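Local coordinates for VC0179-like protein (Escherichia coli, PDB 4XJ6) that probably joins nucleotides into cyclic dinucleotides as a bacterial homologue of cyclic GMP-AMP synthase, here holding 3'-deoxy-GTP and magnesium, at residues M301-N306 with E331-G336; I53-Q58 with E63-K68; E377-R382 with L386-E391. All coordinates share one frame; numbering follows the deposited sequence.

Along the chain contact 2 comes first, then contact 1, then contact 3. Contact 2 joins the end of helix 24-57 to helix 62-69, on the opposite side of the chain's centre from the other two, its centre about 53 Å from that of contact 1 and about 68 Å from that of contact 3. Contacts 1 and 3 both belong to the C-terminal family region: contact 1 pairs helices 297-310 and 318-335, while contact 3 starts helix 382-393 after helix 357-377. Their centres are about 27 Å apart and they do not touch. Each contact is local to its own helical region of an elongated chain; the central nucleotidyltransferase sheet carries the magnesium ligands Asp129, Asp131 and Asp191.

Contact 1 (M301-N306 with E331-G336); sequences MTAVVN and EEFNRG
Ala303 and Glu332 mark where two helices meet, the axes of their short segments approaching to 10.1 Å with N-to-C directions 110° apart. The CA atoms of these two residues lie 6.1 Å from each other, a close approach consistent with the small side chain of Ala303. That methyl stands 4.1 Å from Glu332 CB, and Glu332 CG rests against the carbonyl oxygen of Ala303. The other neighbour of the Ala303 methyl is Phe333: Ala303 CB comes within 3.5 Å of Phe333 CE1, with CZ and CD1 slightly farther, and the methyl approaches the ring obliquely. The CB bond of Phe333 does not point at helix 297-310, but with CG anti to the carbonyl carbon (chi1 -77°) the end of the ring reaches that helix, where it also touches Ser299 and Leu300. These helices belong to the C-terminal region of the cyclic GMP-AMP synthase family, and the side chain of Phe333 is about 11 Å from a bound 3'-deoxy-GTP. An edge-to-face pairing with Phe349 further confines the ring. At the other end of the contact, the chain of Glu332 bends at its second torsion and brings OE1 to 3.8 Å from Asn306 CB. Amide and carboxylate planes are turned 63° apart, and no hydrogen bond links them. The carboxylate instead spends its charge on Arg310, which forms a salt bridge with Glu332 OE2 from farther along helix 297-310.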
loop_
_atom_site.group_PDB
_atom_site.type_symbol
_atom_site.label_atom_id
_atom_site.label_comp_id
_atom_site.label_asym_id
_atom_site.label_seq_id
_atom_site.Cartn_x
_atom_site.Cartn_y
_atom_site.Cartn_z
ATOM N N MET A 301 -10.468 -3.240 5.742
ATOM C CA MET A 301 -11.111 -4.033 4.700
ATOM C C MET A 301 -11.565 -5.391 5.230
ATOM O O MET A 301 -12.689 -5.819 4.975
ATOM C CB MET A 301 -10.165 -4.230 3.514
ATOM C CG MET A 301 -9.863 -2.957 2.740
ATOM S SD MET A 301 -8.366 -3.079 1.745
ATOM C CE MET A 301 -8.887 -4.205 0.452
ATOM N N THR A 302 -10.687 -6.058 5.973
ATOM C CA THR A 302 -10.973 -7.391 6.497
ATOM C C THR A 302 -12.101 -7.364 7.521
ATOM O O THR A 302 -12.926 -8.273 7.573
ATOM C CB THR A 302 -9.725 -8.018 7.146
ATOM O OG1 THR A 302 -8.616 -7.926 6.242
ATOM C CG2 THR A 302 -9.978 -9.481 7.494
ATOM N N ALA A 303 -12.129 -6.318 8.337
ATOM C CA ALA A 303 -13.176 -6.176 9.341
ATOM C C ALA A 303 -14.530 -5.951 8.676
ATOM O O ALA A 303 -15.542 -6.499 9.111
ATOM C CB ALA A 303 -12.857 -5.034 10.289
ATOM N N VAL A 304 -14.538 -5.155 7.611
ATOM C CA VAL A 304 -15.774 -4.805 6.917
ATOM C C VAL A 304 -16.385 -6.016 6.216
ATOM O O VAL A 304 -17.593 -6.248 6.313
ATOM C CB VAL A 304 -15.540 -3.675 5.891
ATOM C CG1 VAL A 304 -16.720 -3.551 4.933
ATOM C CG2 VAL A 304 -15.286 -2.354 6.611
ATOM N N VAL A 305 -15.558 -6.793 5.520
ATOM C CA VAL A 305 -16.065 -7.965 4.817
ATOM C C VAL A 305 -16.535 -9.021 5.815
ATOM O O VAL A 305 -17.448 -9.786 5.519
ATOM C CB VAL A 305 -15.013 -8.591 3.869
ATOM C CG1 VAL A 305 -14.402 -7.538 2.962
ATOM C CG2 VAL A 305 -13.935 -9.306 4.653
ATOM N N ASN A 306 -15.920 -9.049 6.997
ATOM C CA ASN A 306 -16.306 -9.999 8.032
ATOM C C ASN A 306 -17.696 -9.664 8.553
ATOM O O ASN A 306 -18.512 -10.551 8.810
ATOM C CB ASN A 306 -15.289 -10.007 9.177
ATOM C CG ASN A 306 -14.021 -10.768 8.826
ATOM O OD1 ASN A 306 -13.979 -11.495 7.835
ATOM N ND2 ASN A 306 -12.984 -10.609 9.642
ATOM N N GLU A 331 -16.254 -4.048 17.744
ATOM C CA GLU A 331 -16.315 -5.411 18.260
ATOM C C GLU A 331 -15.502 -6.363 17.393
ATOM O O GLU A 331 -14.996 -7.374 17.876
ATOM C CB GLU A 331 -17.763 -5.886 18.358
ATOM C CG GLU A 331 -18.603 -5.091 19.344
ATOM C CD GLU A 331 -18.029 -5.104 20.751
ATOM O OE1 GLU A 331 -17.471 -6.143 21.167
ATOM O OE2 GLU A 331 -18.135 -4.069 21.441
ATOM N N GLU A 332 -15.381 -6.033 16.111
ATOM C CA GLU A 332 -14.543 -6.808 15.207
ATOM C C GLU A 332 -13.086 -6.739 15.629
ATOM O O GLU A 332 -12.392 -7.756 15.669
ATOM C CB GLU A 332 -14.689 -6.310 13.772
ATOM C CG GLU A 332 -15.944 -6.792 13.097
ATOM C CD GLU A 332 -16.053 -8.301 13.103
ATOM O OE1 GLU A 332 -15.045 -8.973 12.803
ATOM O OE2 GLU A 332 -17.145 -8.814 13.415
ATOM N N PHE A 333 -12.631 -5.531 15.943
ATOM C CA PHE A 333 -11.255 -5.315 16.369
ATOM C C PHE A 333 -11.039 -5.780 17.806
ATOM O O PHE A 333 -9.909 -6.044 18.212
ATOM C CB PHE A 333 -10.878 -3.840 16.215
ATOM C CG PHE A 333 -10.578 -3.439 14.797
ATOM C CD1 PHE A 333 -11.596 -3.283 13.876
ATOM C CD2 PHE A 333 -9.271 -3.224 14.384
ATOM C CE1 PHE A 333 -11.321 -2.921 12.570
ATOM C CE2 PHE A 333 -8.988 -2.861 13.082
ATOM C CZ PHE A 333 -10.019 -2.711 12.170
ATOM N N ASN A 334 -12.123 -5.880 18.571
ATOM C CA ASN A 334 -12.060 -6.453 19.912
ATOM C C ASN A 334 -11.937 -7.969 19.847
ATOM O O ASN A 334 -11.306 -8.592 20.699
ATOM C CB ASN A 334 -13.290 -6.058 20.731
ATOM C CG ASN A 334 -13.137 -4.701 21.386
ATOM O OD1 ASN A 334 -12.032 -4.297 21.748
ATOM N ND2 ASN A 334 -14.248 -3.992 21.547
ATOM N N ARG A 335 -12.547 -8.556 18.823
ATOM C CA ARG A 335 -12.434 -9.988 18.574
ATOM C C ARG A 335 -11.063 -10.334 18.014
ATOM O O ARG A 335 -10.602 -11.471 18.118
ATOM C CB ARG A 335 -13.509 -10.460 17.597
ATOM C CG ARG A 335 -14.906 -10.557 18.181
ATOM C CD ARG A 335 -15.888 -11.048 17.129
ATOM N NE ARG A 335 -17.210 -11.312 17.687
ATOM C CZ ARG A 335 -18.222 -11.823 16.993
ATOM N NH1 ARG A 335 -18.062 -12.127 15.712
ATOM N NH2 ARG A 335 -19.393 -12.033 17.580
ATOM N N GLY A 336 -10.415 -9.340 17.415
ATOM C CA GLY A 336 -9.166 -9.557 16.712
ATOM C C GLY A 336 -9.450 -9.740 15.236
ATOM O O GLY A 336 -10.414 -10.409 14.863
#

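Contact 2 (I53-Q58 with E63-K68); sequences IDVRRQ and ESVRLK
The carboxylate of Asp54 and the amide of Gln58 both present an oxygen to the end of Lys68, and no group from helix 62-69 is stacked on a face of either. Their planes are nearly parallel, about 19° apart. Lys68 NZ stands 3.9 Å from Asp54 OD2, a long salt bridge and not a hydrogen bond; NZ also lies well above the carboxylate plane. Gln58 OE1 instead meets the carbon before the ammonium group, Lys68 CE, at 4.1 Å. Extended as far as CE, the lysine chain then bends at its last torsion (chi4 -68°), leaving NZ slightly nearer than CE to Asp54 OD2. The side chains of Asp54 and Lys68 cross at about a right angle. Here the long helix 24-57 ends and a short linker returns the chain as helix 62-69, a helix-loop-helix turn in which Leu60 of the linker touches both Asp54 and Lys68. Beside the charged pair lies the apolar part of the contact: Val55 CG2 and Val65 CG2 touch at 3.7 Å. In each valine this is the methyl beside the backbone N, so the two residues reach across with equivalent branches. Both valines are buried. Arg97 of helix 94-102 also packs on Val55, while Val65 is touched by Ala86 of helix 79-90 and by Val51 of helix 24-57, one turn before Val55.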
loop_
_atom_site.group_PDB
_atom_site.type_symbol
_atom_site.label_atom_id
_atom_site.label_comp_id
_atom_site.label_asym_id
_atom_site.label_seq_id
_atom_site.Cartn_x
_atom_site.Cartn_y
_atom_site.Cartn_z
ATOM N N ILE A 53 28.093 -8.804 -15.283
ATOM C CA ILE A 53 28.651 -9.517 -16.424
ATOM C C ILE A 53 30.162 -9.332 -16.473
ATOM O O ILE A 53 30.916 -10.302 -16.520
ATOM C CB ILE A 53 28.039 -9.035 -17.759
ATOM C CG1 ILE A 53 26.553 -9.383 -17.822
ATOM C CG2 ILE A 53 28.764 -9.662 -18.936
ATOM C CD1 ILE A 53 25.839 -8.824 -19.039
ATOM N N ASP A 54 30.589 -8.073 -16.443
ATOM C CA ASP A 54 31.999 -7.716 -16.570
ATOM C C ASP A 54 32.877 -8.327 -15.479
ATOM O O ASP A 54 34.063 -8.571 -15.705
ATOM C CB ASP A 54 32.156 -6.194 -16.560
ATOM C CG ASP A 54 31.432 -5.523 -17.714
ATOM O OD1 ASP A 54 31.136 -6.210 -18.715
ATOM O OD2 ASP A 54 31.163 -4.307 -17.620
ATOM N N VAL A 55 32.295 -8.563 -14.303
ATOM C CA VAL A 55 33.022 -9.149 -13.179
ATOM C C VAL A 55 33.659 -10.482 -13.554
ATOM O O VAL A 55 34.873 -10.645 -13.456
ATOM C CB VAL A 55 32.100 -9.359 -11.953
ATOM C CG1 VAL A 55 32.719 -10.346 -10.971
ATOM C CG2 VAL A 55 31.823 -8.037 -11.265
ATOM N N ARG A 56 32.837 -11.430 -13.994
ATOM C CA ARG A 56 33.339 -12.751 -14.347
ATOM C C ARG A 56 33.917 -12.751 -15.756
ATOM O O ARG A 56 34.777 -13.567 -16.083
ATOM C CB ARG A 56 32.232 -13.803 -14.229
ATOM C CG ARG A 56 31.075 -13.612 -15.198
ATOM C CD ARG A 56 30.546 -14.953 -15.675
ATOM N NE ARG A 56 30.180 -15.816 -14.559
ATOM C CZ ARG A 56 28.930 -16.117 -14.226
ATOM N NH1 ARG A 56 27.919 -15.633 -14.933
ATOM N NH2 ARG A 56 28.692 -16.909 -13.190
ATOM N N ARG A 57 33.445 -11.827 -16.584
ATOM C CA ARG A 57 33.897 -11.751 -17.965
ATOM C C ARG A 57 35.318 -11.206 -18.054
ATOM O O ARG A 57 36.167 -11.776 -18.737
ATOM C CB ARG A 57 32.948 -10.881 -18.792
ATOM C CG ARG A 57 33.111 -11.035 -20.292
ATOM C CD ARG A 57 32.922 -12.482 -20.719
ATOM N NE ARG A 57 31.614 -13.000 -20.334
ATOM C CZ ARG A 57 31.235 -14.262 -20.498
ATOM N NH1 ARG A 57 32.068 -15.139 -21.040
ATOM N NH2 ARG A 57 30.025 -14.649 -20.117
ATOM N N GLN A 58 35.577 -10.108 -17.350
ATOM C CA GLN A 58 36.857 -9.417 -17.464
ATOM C C GLN A 58 37.742 -9.580 -16.228
ATOM O O GLN A 58 38.748 -8.883 -16.087
ATOM C CB GLN A 58 36.619 -7.931 -17.745
ATOM C CG GLN A 58 35.779 -7.673 -18.990
ATOM C CD GLN A 58 35.386 -6.217 -19.143
ATOM O OE1 GLN A 58 35.283 -5.480 -18.162
ATOM N NE2 GLN A 58 35.162 -5.793 -20.382
ATOM N N GLU A 63 37.966 -3.084 -6.717
ATOM C CA GLU A 63 38.100 -1.654 -6.963
ATOM C C GLU A 63 37.542 -1.275 -8.328
ATOM O O GLU A 63 36.860 -0.262 -8.462
ATOM C CB GLU A 63 39.567 -1.226 -6.850
ATOM C CG GLU A 63 39.856 0.200 -7.313
ATOM C CD GLU A 63 39.364 1.271 -6.348
ATOM O OE1 GLU A 63 38.601 0.949 -5.411
ATOM O OE2 GLU A 63 39.750 2.446 -6.528
ATOM N N SER A 64 37.828 -2.095 -9.335
ATOM C CA SER A 64 37.320 -1.861 -10.684
ATOM C C SER A 64 35.794 -1.932 -10.708
ATOM O O SER A 64 35.142 -1.217 -11.469
ATOM C CB SER A 64 37.916 -2.869 -11.669
ATOM O OG SER A 64 39.292 -2.609 -11.899
ATOM N N VAL A 65 35.235 -2.792 -9.861
ATOM C CA VAL A 65 33.787 -2.917 -9.726
ATOM C C VAL A 65 33.178 -1.646 -9.140
ATOM O O VAL A 65 32.196 -1.121 -9.666
ATOM C CB VAL A 65 33.400 -4.118 -8.838
ATOM C CG1 VAL A 65 31.913 -4.089 -8.509
ATOM C CG2 VAL A 65 33.773 -5.423 -9.521
ATOM N N ARG A 66 33.769 -1.158 -8.054
ATOM C CA ARG A 66 33.267 0.030 -7.371
ATOM C C ARG A 66 33.332 1.258 -8.273
ATOM O O ARG A 66 32.418 2.087 -8.276
ATOM C CB ARG A 66 34.059 0.289 -6.090
ATOM C CG ARG A 66 33.378 1.255 -5.129
ATOM C CD ARG A 66 34.285 1.617 -3.957
ATOM N NE ARG A 66 33.521 2.138 -2.826
ATOM C CZ ARG A 66 33.253 3.425 -2.622
ATOM N NH1 ARG A 66 33.688 4.340 -3.474
ATOM N NH2 ARG A 66 32.550 3.796 -1.561
ATOM N N LEU A 67 34.415 1.367 -9.035
ATOM C CA LEU A 67 34.627 2.505 -9.921
ATOM C C LEU A 67 33.646 2.490 -11.090
ATOM O O LEU A 67 33.221 3.544 -11.563
ATOM C CB LEU A 67 36.067 2.517 -10.437
ATOM C CG LEU A 67 37.155 2.720 -9.379
ATOM C CD1 LEU A 67 38.540 2.602 -9.997
ATOM C CD2 LEU A 67 36.982 4.062 -8.684
ATOM N N LYS A 68 33.293 1.297 -11.555
ATOM C CA LYS A 68 32.277 1.153 -12.594
ATOM C C LYS A 68 30.902 1.549 -12.070
ATOM O O LYS A 68 30.140 2.239 -12.749
ATOM C CB LYS A 68 32.238 -0.282 -13.120
ATOM C CG LYS A 68 33.308 -0.599 -14.146
ATOM C CD LYS A 68 33.204 -2.040 -14.618
ATOM C CE LYS A 68 34.219 -2.342 -15.709
ATOM N NZ LYS A 68 33.910 -1.618 -16.972
#

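Contact 3 (E377-R382 with L386-E391); sequences EQSESR and LRKINE
Ser379 OG approaches Lys388 CB, 4.1 Å away, a loose contact of a hydroxyl oxygen with a carbon. The serine oxygen lies beside its own backbone N (chi1 -65°), and its polar partner is elsewhere: it hydrogen-bonds back to the carbonyl of Ala375, in the last turns of helix 357-377, with a weak second bond to Ala376. The lysine sets out toward the loop, but a bend at its second torsion (chi2 60°) carries the rest of the chain away. Its ammonium group ends at Glu391, one turn on, where NZ is 3.3 Å from OE2 in a salt bridge whose hydrogen bonds to the two carboxylate oxygens are both weak. The backbone link across the contact opens helix 382-393: Leu386 N donates to Arg382 O over 3.3 Å, with an N-H...O angle of 153°. Leu386 CB lies 3.9 Å from the same carbonyl oxygen, that of Arg382. Ser381, just before Arg382, holds the N-cap position, its OG accepting from the backbone N of Glu384. The CB bond of Arg382 points away from segment 386-391, and its NH1 hydrogen-bonds to the carbonyl of Ile403. This loop thus joins the end of helix 357-377 to the start of helix 382-393, and the chain's N-terminus closes over it: Trp3, in the short strand 3-4, bonds to Ser379 O, while Tyr8 of helix 6-10 packs on Leu386.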
loop_
_atom_site.group_PDB
_atom_site.type_symbol
_atom_site.label_atom_id
_atom_site.label_comp_id
_atom_site.label_asym_id
_atom_site.label_seq_id
_atom_site.Cartn_x
_atom_site.Cartn_y
_atom_site.Cartn_z
ATOM N N GLU A 377 -28.075 11.874 11.419
ATOM C CA GLU A 377 -29.377 11.361 11.017
ATOM C C GLU A 377 -30.527 12.065 11.735
ATOM O O GLU A 377 -31.596 12.283 11.162
ATOM C CB GLU A 377 -29.420 9.853 11.280
ATOM C CG GLU A 377 -30.792 9.224 11.191
ATOM C CD GLU A 377 -30.745 7.724 11.396
ATOM O OE1 GLU A 377 -29.941 7.050 10.715
ATOM O OE2 GLU A 377 -31.510 7.218 12.242
ATOM N N GLN A 378 -30.291 12.436 12.989
ATOM C CA GLN A 378 -31.332 13.027 13.822
ATOM C C GLN A 378 -31.137 14.527 14.032
ATOM O O GLN A 378 -31.807 15.133 14.867
ATOM C CB GLN A 378 -31.388 12.308 15.170
ATOM C CG GLN A 378 -31.909 10.882 15.075
ATOM C CD GLN A 378 -31.531 10.041 16.277
ATOM O OE1 GLN A 378 -30.352 9.797 16.530
ATOM N NE2 GLN A 378 -32.531 9.593 17.025
ATOM N N SER A 379 -30.218 15.120 13.274
ATOM C CA SER A 379 -30.030 16.567 13.294
ATOM C C SER A 379 -31.310 17.265 12.851
ATOM O O SER A 379 -31.990 16.811 11.931
ATOM C CB SER A 379 -28.867 16.983 12.395
ATOM O OG SER A 379 -27.636 16.478 12.882
ATOM N N GLU A 380 -31.634 18.373 13.508
ATOM C CA GLU A 380 -32.887 19.072 13.251
ATOM C C GLU A 380 -32.888 19.769 11.893
ATOM O O GLU A 380 -33.911 19.803 11.210
ATOM C CB GLU A 380 -33.164 20.082 14.365
ATOM C CG GLU A 380 -34.556 19.972 14.964
ATOM C CD GLU A 380 -34.583 20.365 16.428
ATOM O OE1 GLU A 380 -34.549 21.578 16.720
ATOM O OE2 GLU A 380 -34.629 19.458 17.286
ATOM N N SER A 381 -31.744 20.322 11.504
ATOM C CA SER A 381 -31.639 21.005 10.218
ATOM C C SER A 381 -30.754 20.230 9.250
ATOM O O SER A 381 -29.972 19.370 9.654
ATOM C CB SER A 381 -31.096 22.425 10.398
ATOM O OG SER A 381 -29.700 22.473 10.168
ATOM N N ARG A 382 -30.885 20.555 7.970
ATOM C CA ARG A 382 -30.157 19.872 6.908
ATOM C C ARG A 382 -28.677 20.245 6.890
ATOM O O ARG A 382 -27.817 19.393 6.656
ATOM C CB ARG A 382 -30.801 20.190 5.558
ATOM C CG ARG A 382 -30.085 19.615 4.358
ATOM C CD ARG A 382 -31.081 19.150 3.307
ATOM N NE ARG A 382 -32.322 19.919 3.331
ATOM C CZ ARG A 382 -33.320 19.753 2.467
ATOM N NH1 ARG A 382 -33.223 18.847 1.500
ATOM N NH2 ARG A 382 -34.415 20.496 2.563
ATOM N N LEU A 386 -25.153 17.797 7.715
ATOM C CA LEU A 386 -23.945 17.752 6.897
ATOM C C LEU A 386 -22.699 17.988 7.735
ATOM O O LEU A 386 -21.745 17.214 7.666
ATOM C CB LEU A 386 -24.017 18.784 5.773
ATOM C CG LEU A 386 -22.735 18.957 4.959
ATOM C CD1 LEU A 386 -22.376 17.666 4.232
ATOM C CD2 LEU A 386 -22.869 20.112 3.981
ATOM N N ARG A 387 -22.713 19.059 8.525
ATOM C CA ARG A 387 -21.600 19.384 9.411
ATOM C C ARG A 387 -21.311 18.262 10.406
ATOM O O ARG A 387 -20.169 18.067 10.821
ATOM C CB ARG A 387 -21.879 20.676 10.179
ATOM C CG ARG A 387 -21.842 21.942 9.341
ATOM C CD ARG A 387 -21.770 23.168 10.238
ATOM N NE ARG A 387 -22.782 23.120 11.289
ATOM C CZ ARG A 387 -23.984 23.678 11.194
ATOM N NH1 ARG A 387 -24.324 24.337 10.093
ATOM N NH2 ARG A 387 -24.845 23.583 12.198
ATOM N N LYS A 388 -22.352 17.530 10.787
ATOM C CA LYS A 388 -22.206 16.482 11.786
ATOM C C LYS A 388 -21.555 15.236 11.193
ATOM O O LYS A 388 -20.595 14.706 11.750
ATOM C CB LYS A 388 -23.561 16.126 12.390
ATOM C CG LYS A 388 -23.449 15.440 13.736
ATOM C CD LYS A 388 -22.736 16.349 14.721
ATOM C CE LYS A 388 -22.211 15.579 15.918
ATOM N NZ LYS A 388 -21.617 16.473 16.950
ATOM N N ILE A 389 -22.078 14.770 10.063
ATOM C CA ILE A 389 -21.546 13.573 9.415
ATOM C C ILE A 389 -20.161 13.850 8.827
ATOM O O ILE A 389 -19.370 12.930 8.613
ATOM C CB ILE A 389 -22.495 13.061 8.310
ATOM C CG1 ILE A 389 -22.086 11.661 7.849
ATOM C CG2 ILE A 389 -22.532 14.036 7.145
ATOM C CD1 ILE A 389 -23.119 10.966 6.997
ATOM N N ASN A 390 -19.870 15.124 8.577
ATOM C CA ASN A 390 -18.557 15.528 8.085
ATOM C C ASN A 390 -17.522 15.570 9.201
ATOM O O ASN A 390 -16.346 15.830 8.955
ATOM C CB ASN A 390 -18.636 16.890 7.392
ATOM C CG ASN A 390 -19.067 16.782 5.943
ATOM O OD1 ASN A 390 -19.344 15.691 5.445
ATOM N ND2 ASN A 390 -19.128 17.919 5.258
ATOM N N GLU A 391 -17.959 15.321 10.430
ATOM C CA GLU A 391 -17.018 15.158 11.529
ATOM C C GLU A 391 -16.403 13.770 11.448
ATOM O O GLU A 391 -15.334 13.515 11.998
ATOM C CB GLU A 391 -17.702 15.362 12.880
ATOM C CG GLU A 391 -18.180 16.783 13.122
ATOM C CD GLU A 391 -18.904 16.934 14.442
ATOM O OE1 GLU A 391 -18.635 16.134 15.360
ATOM O OE2 GLU A 391 -19.749 17.847 14.558
#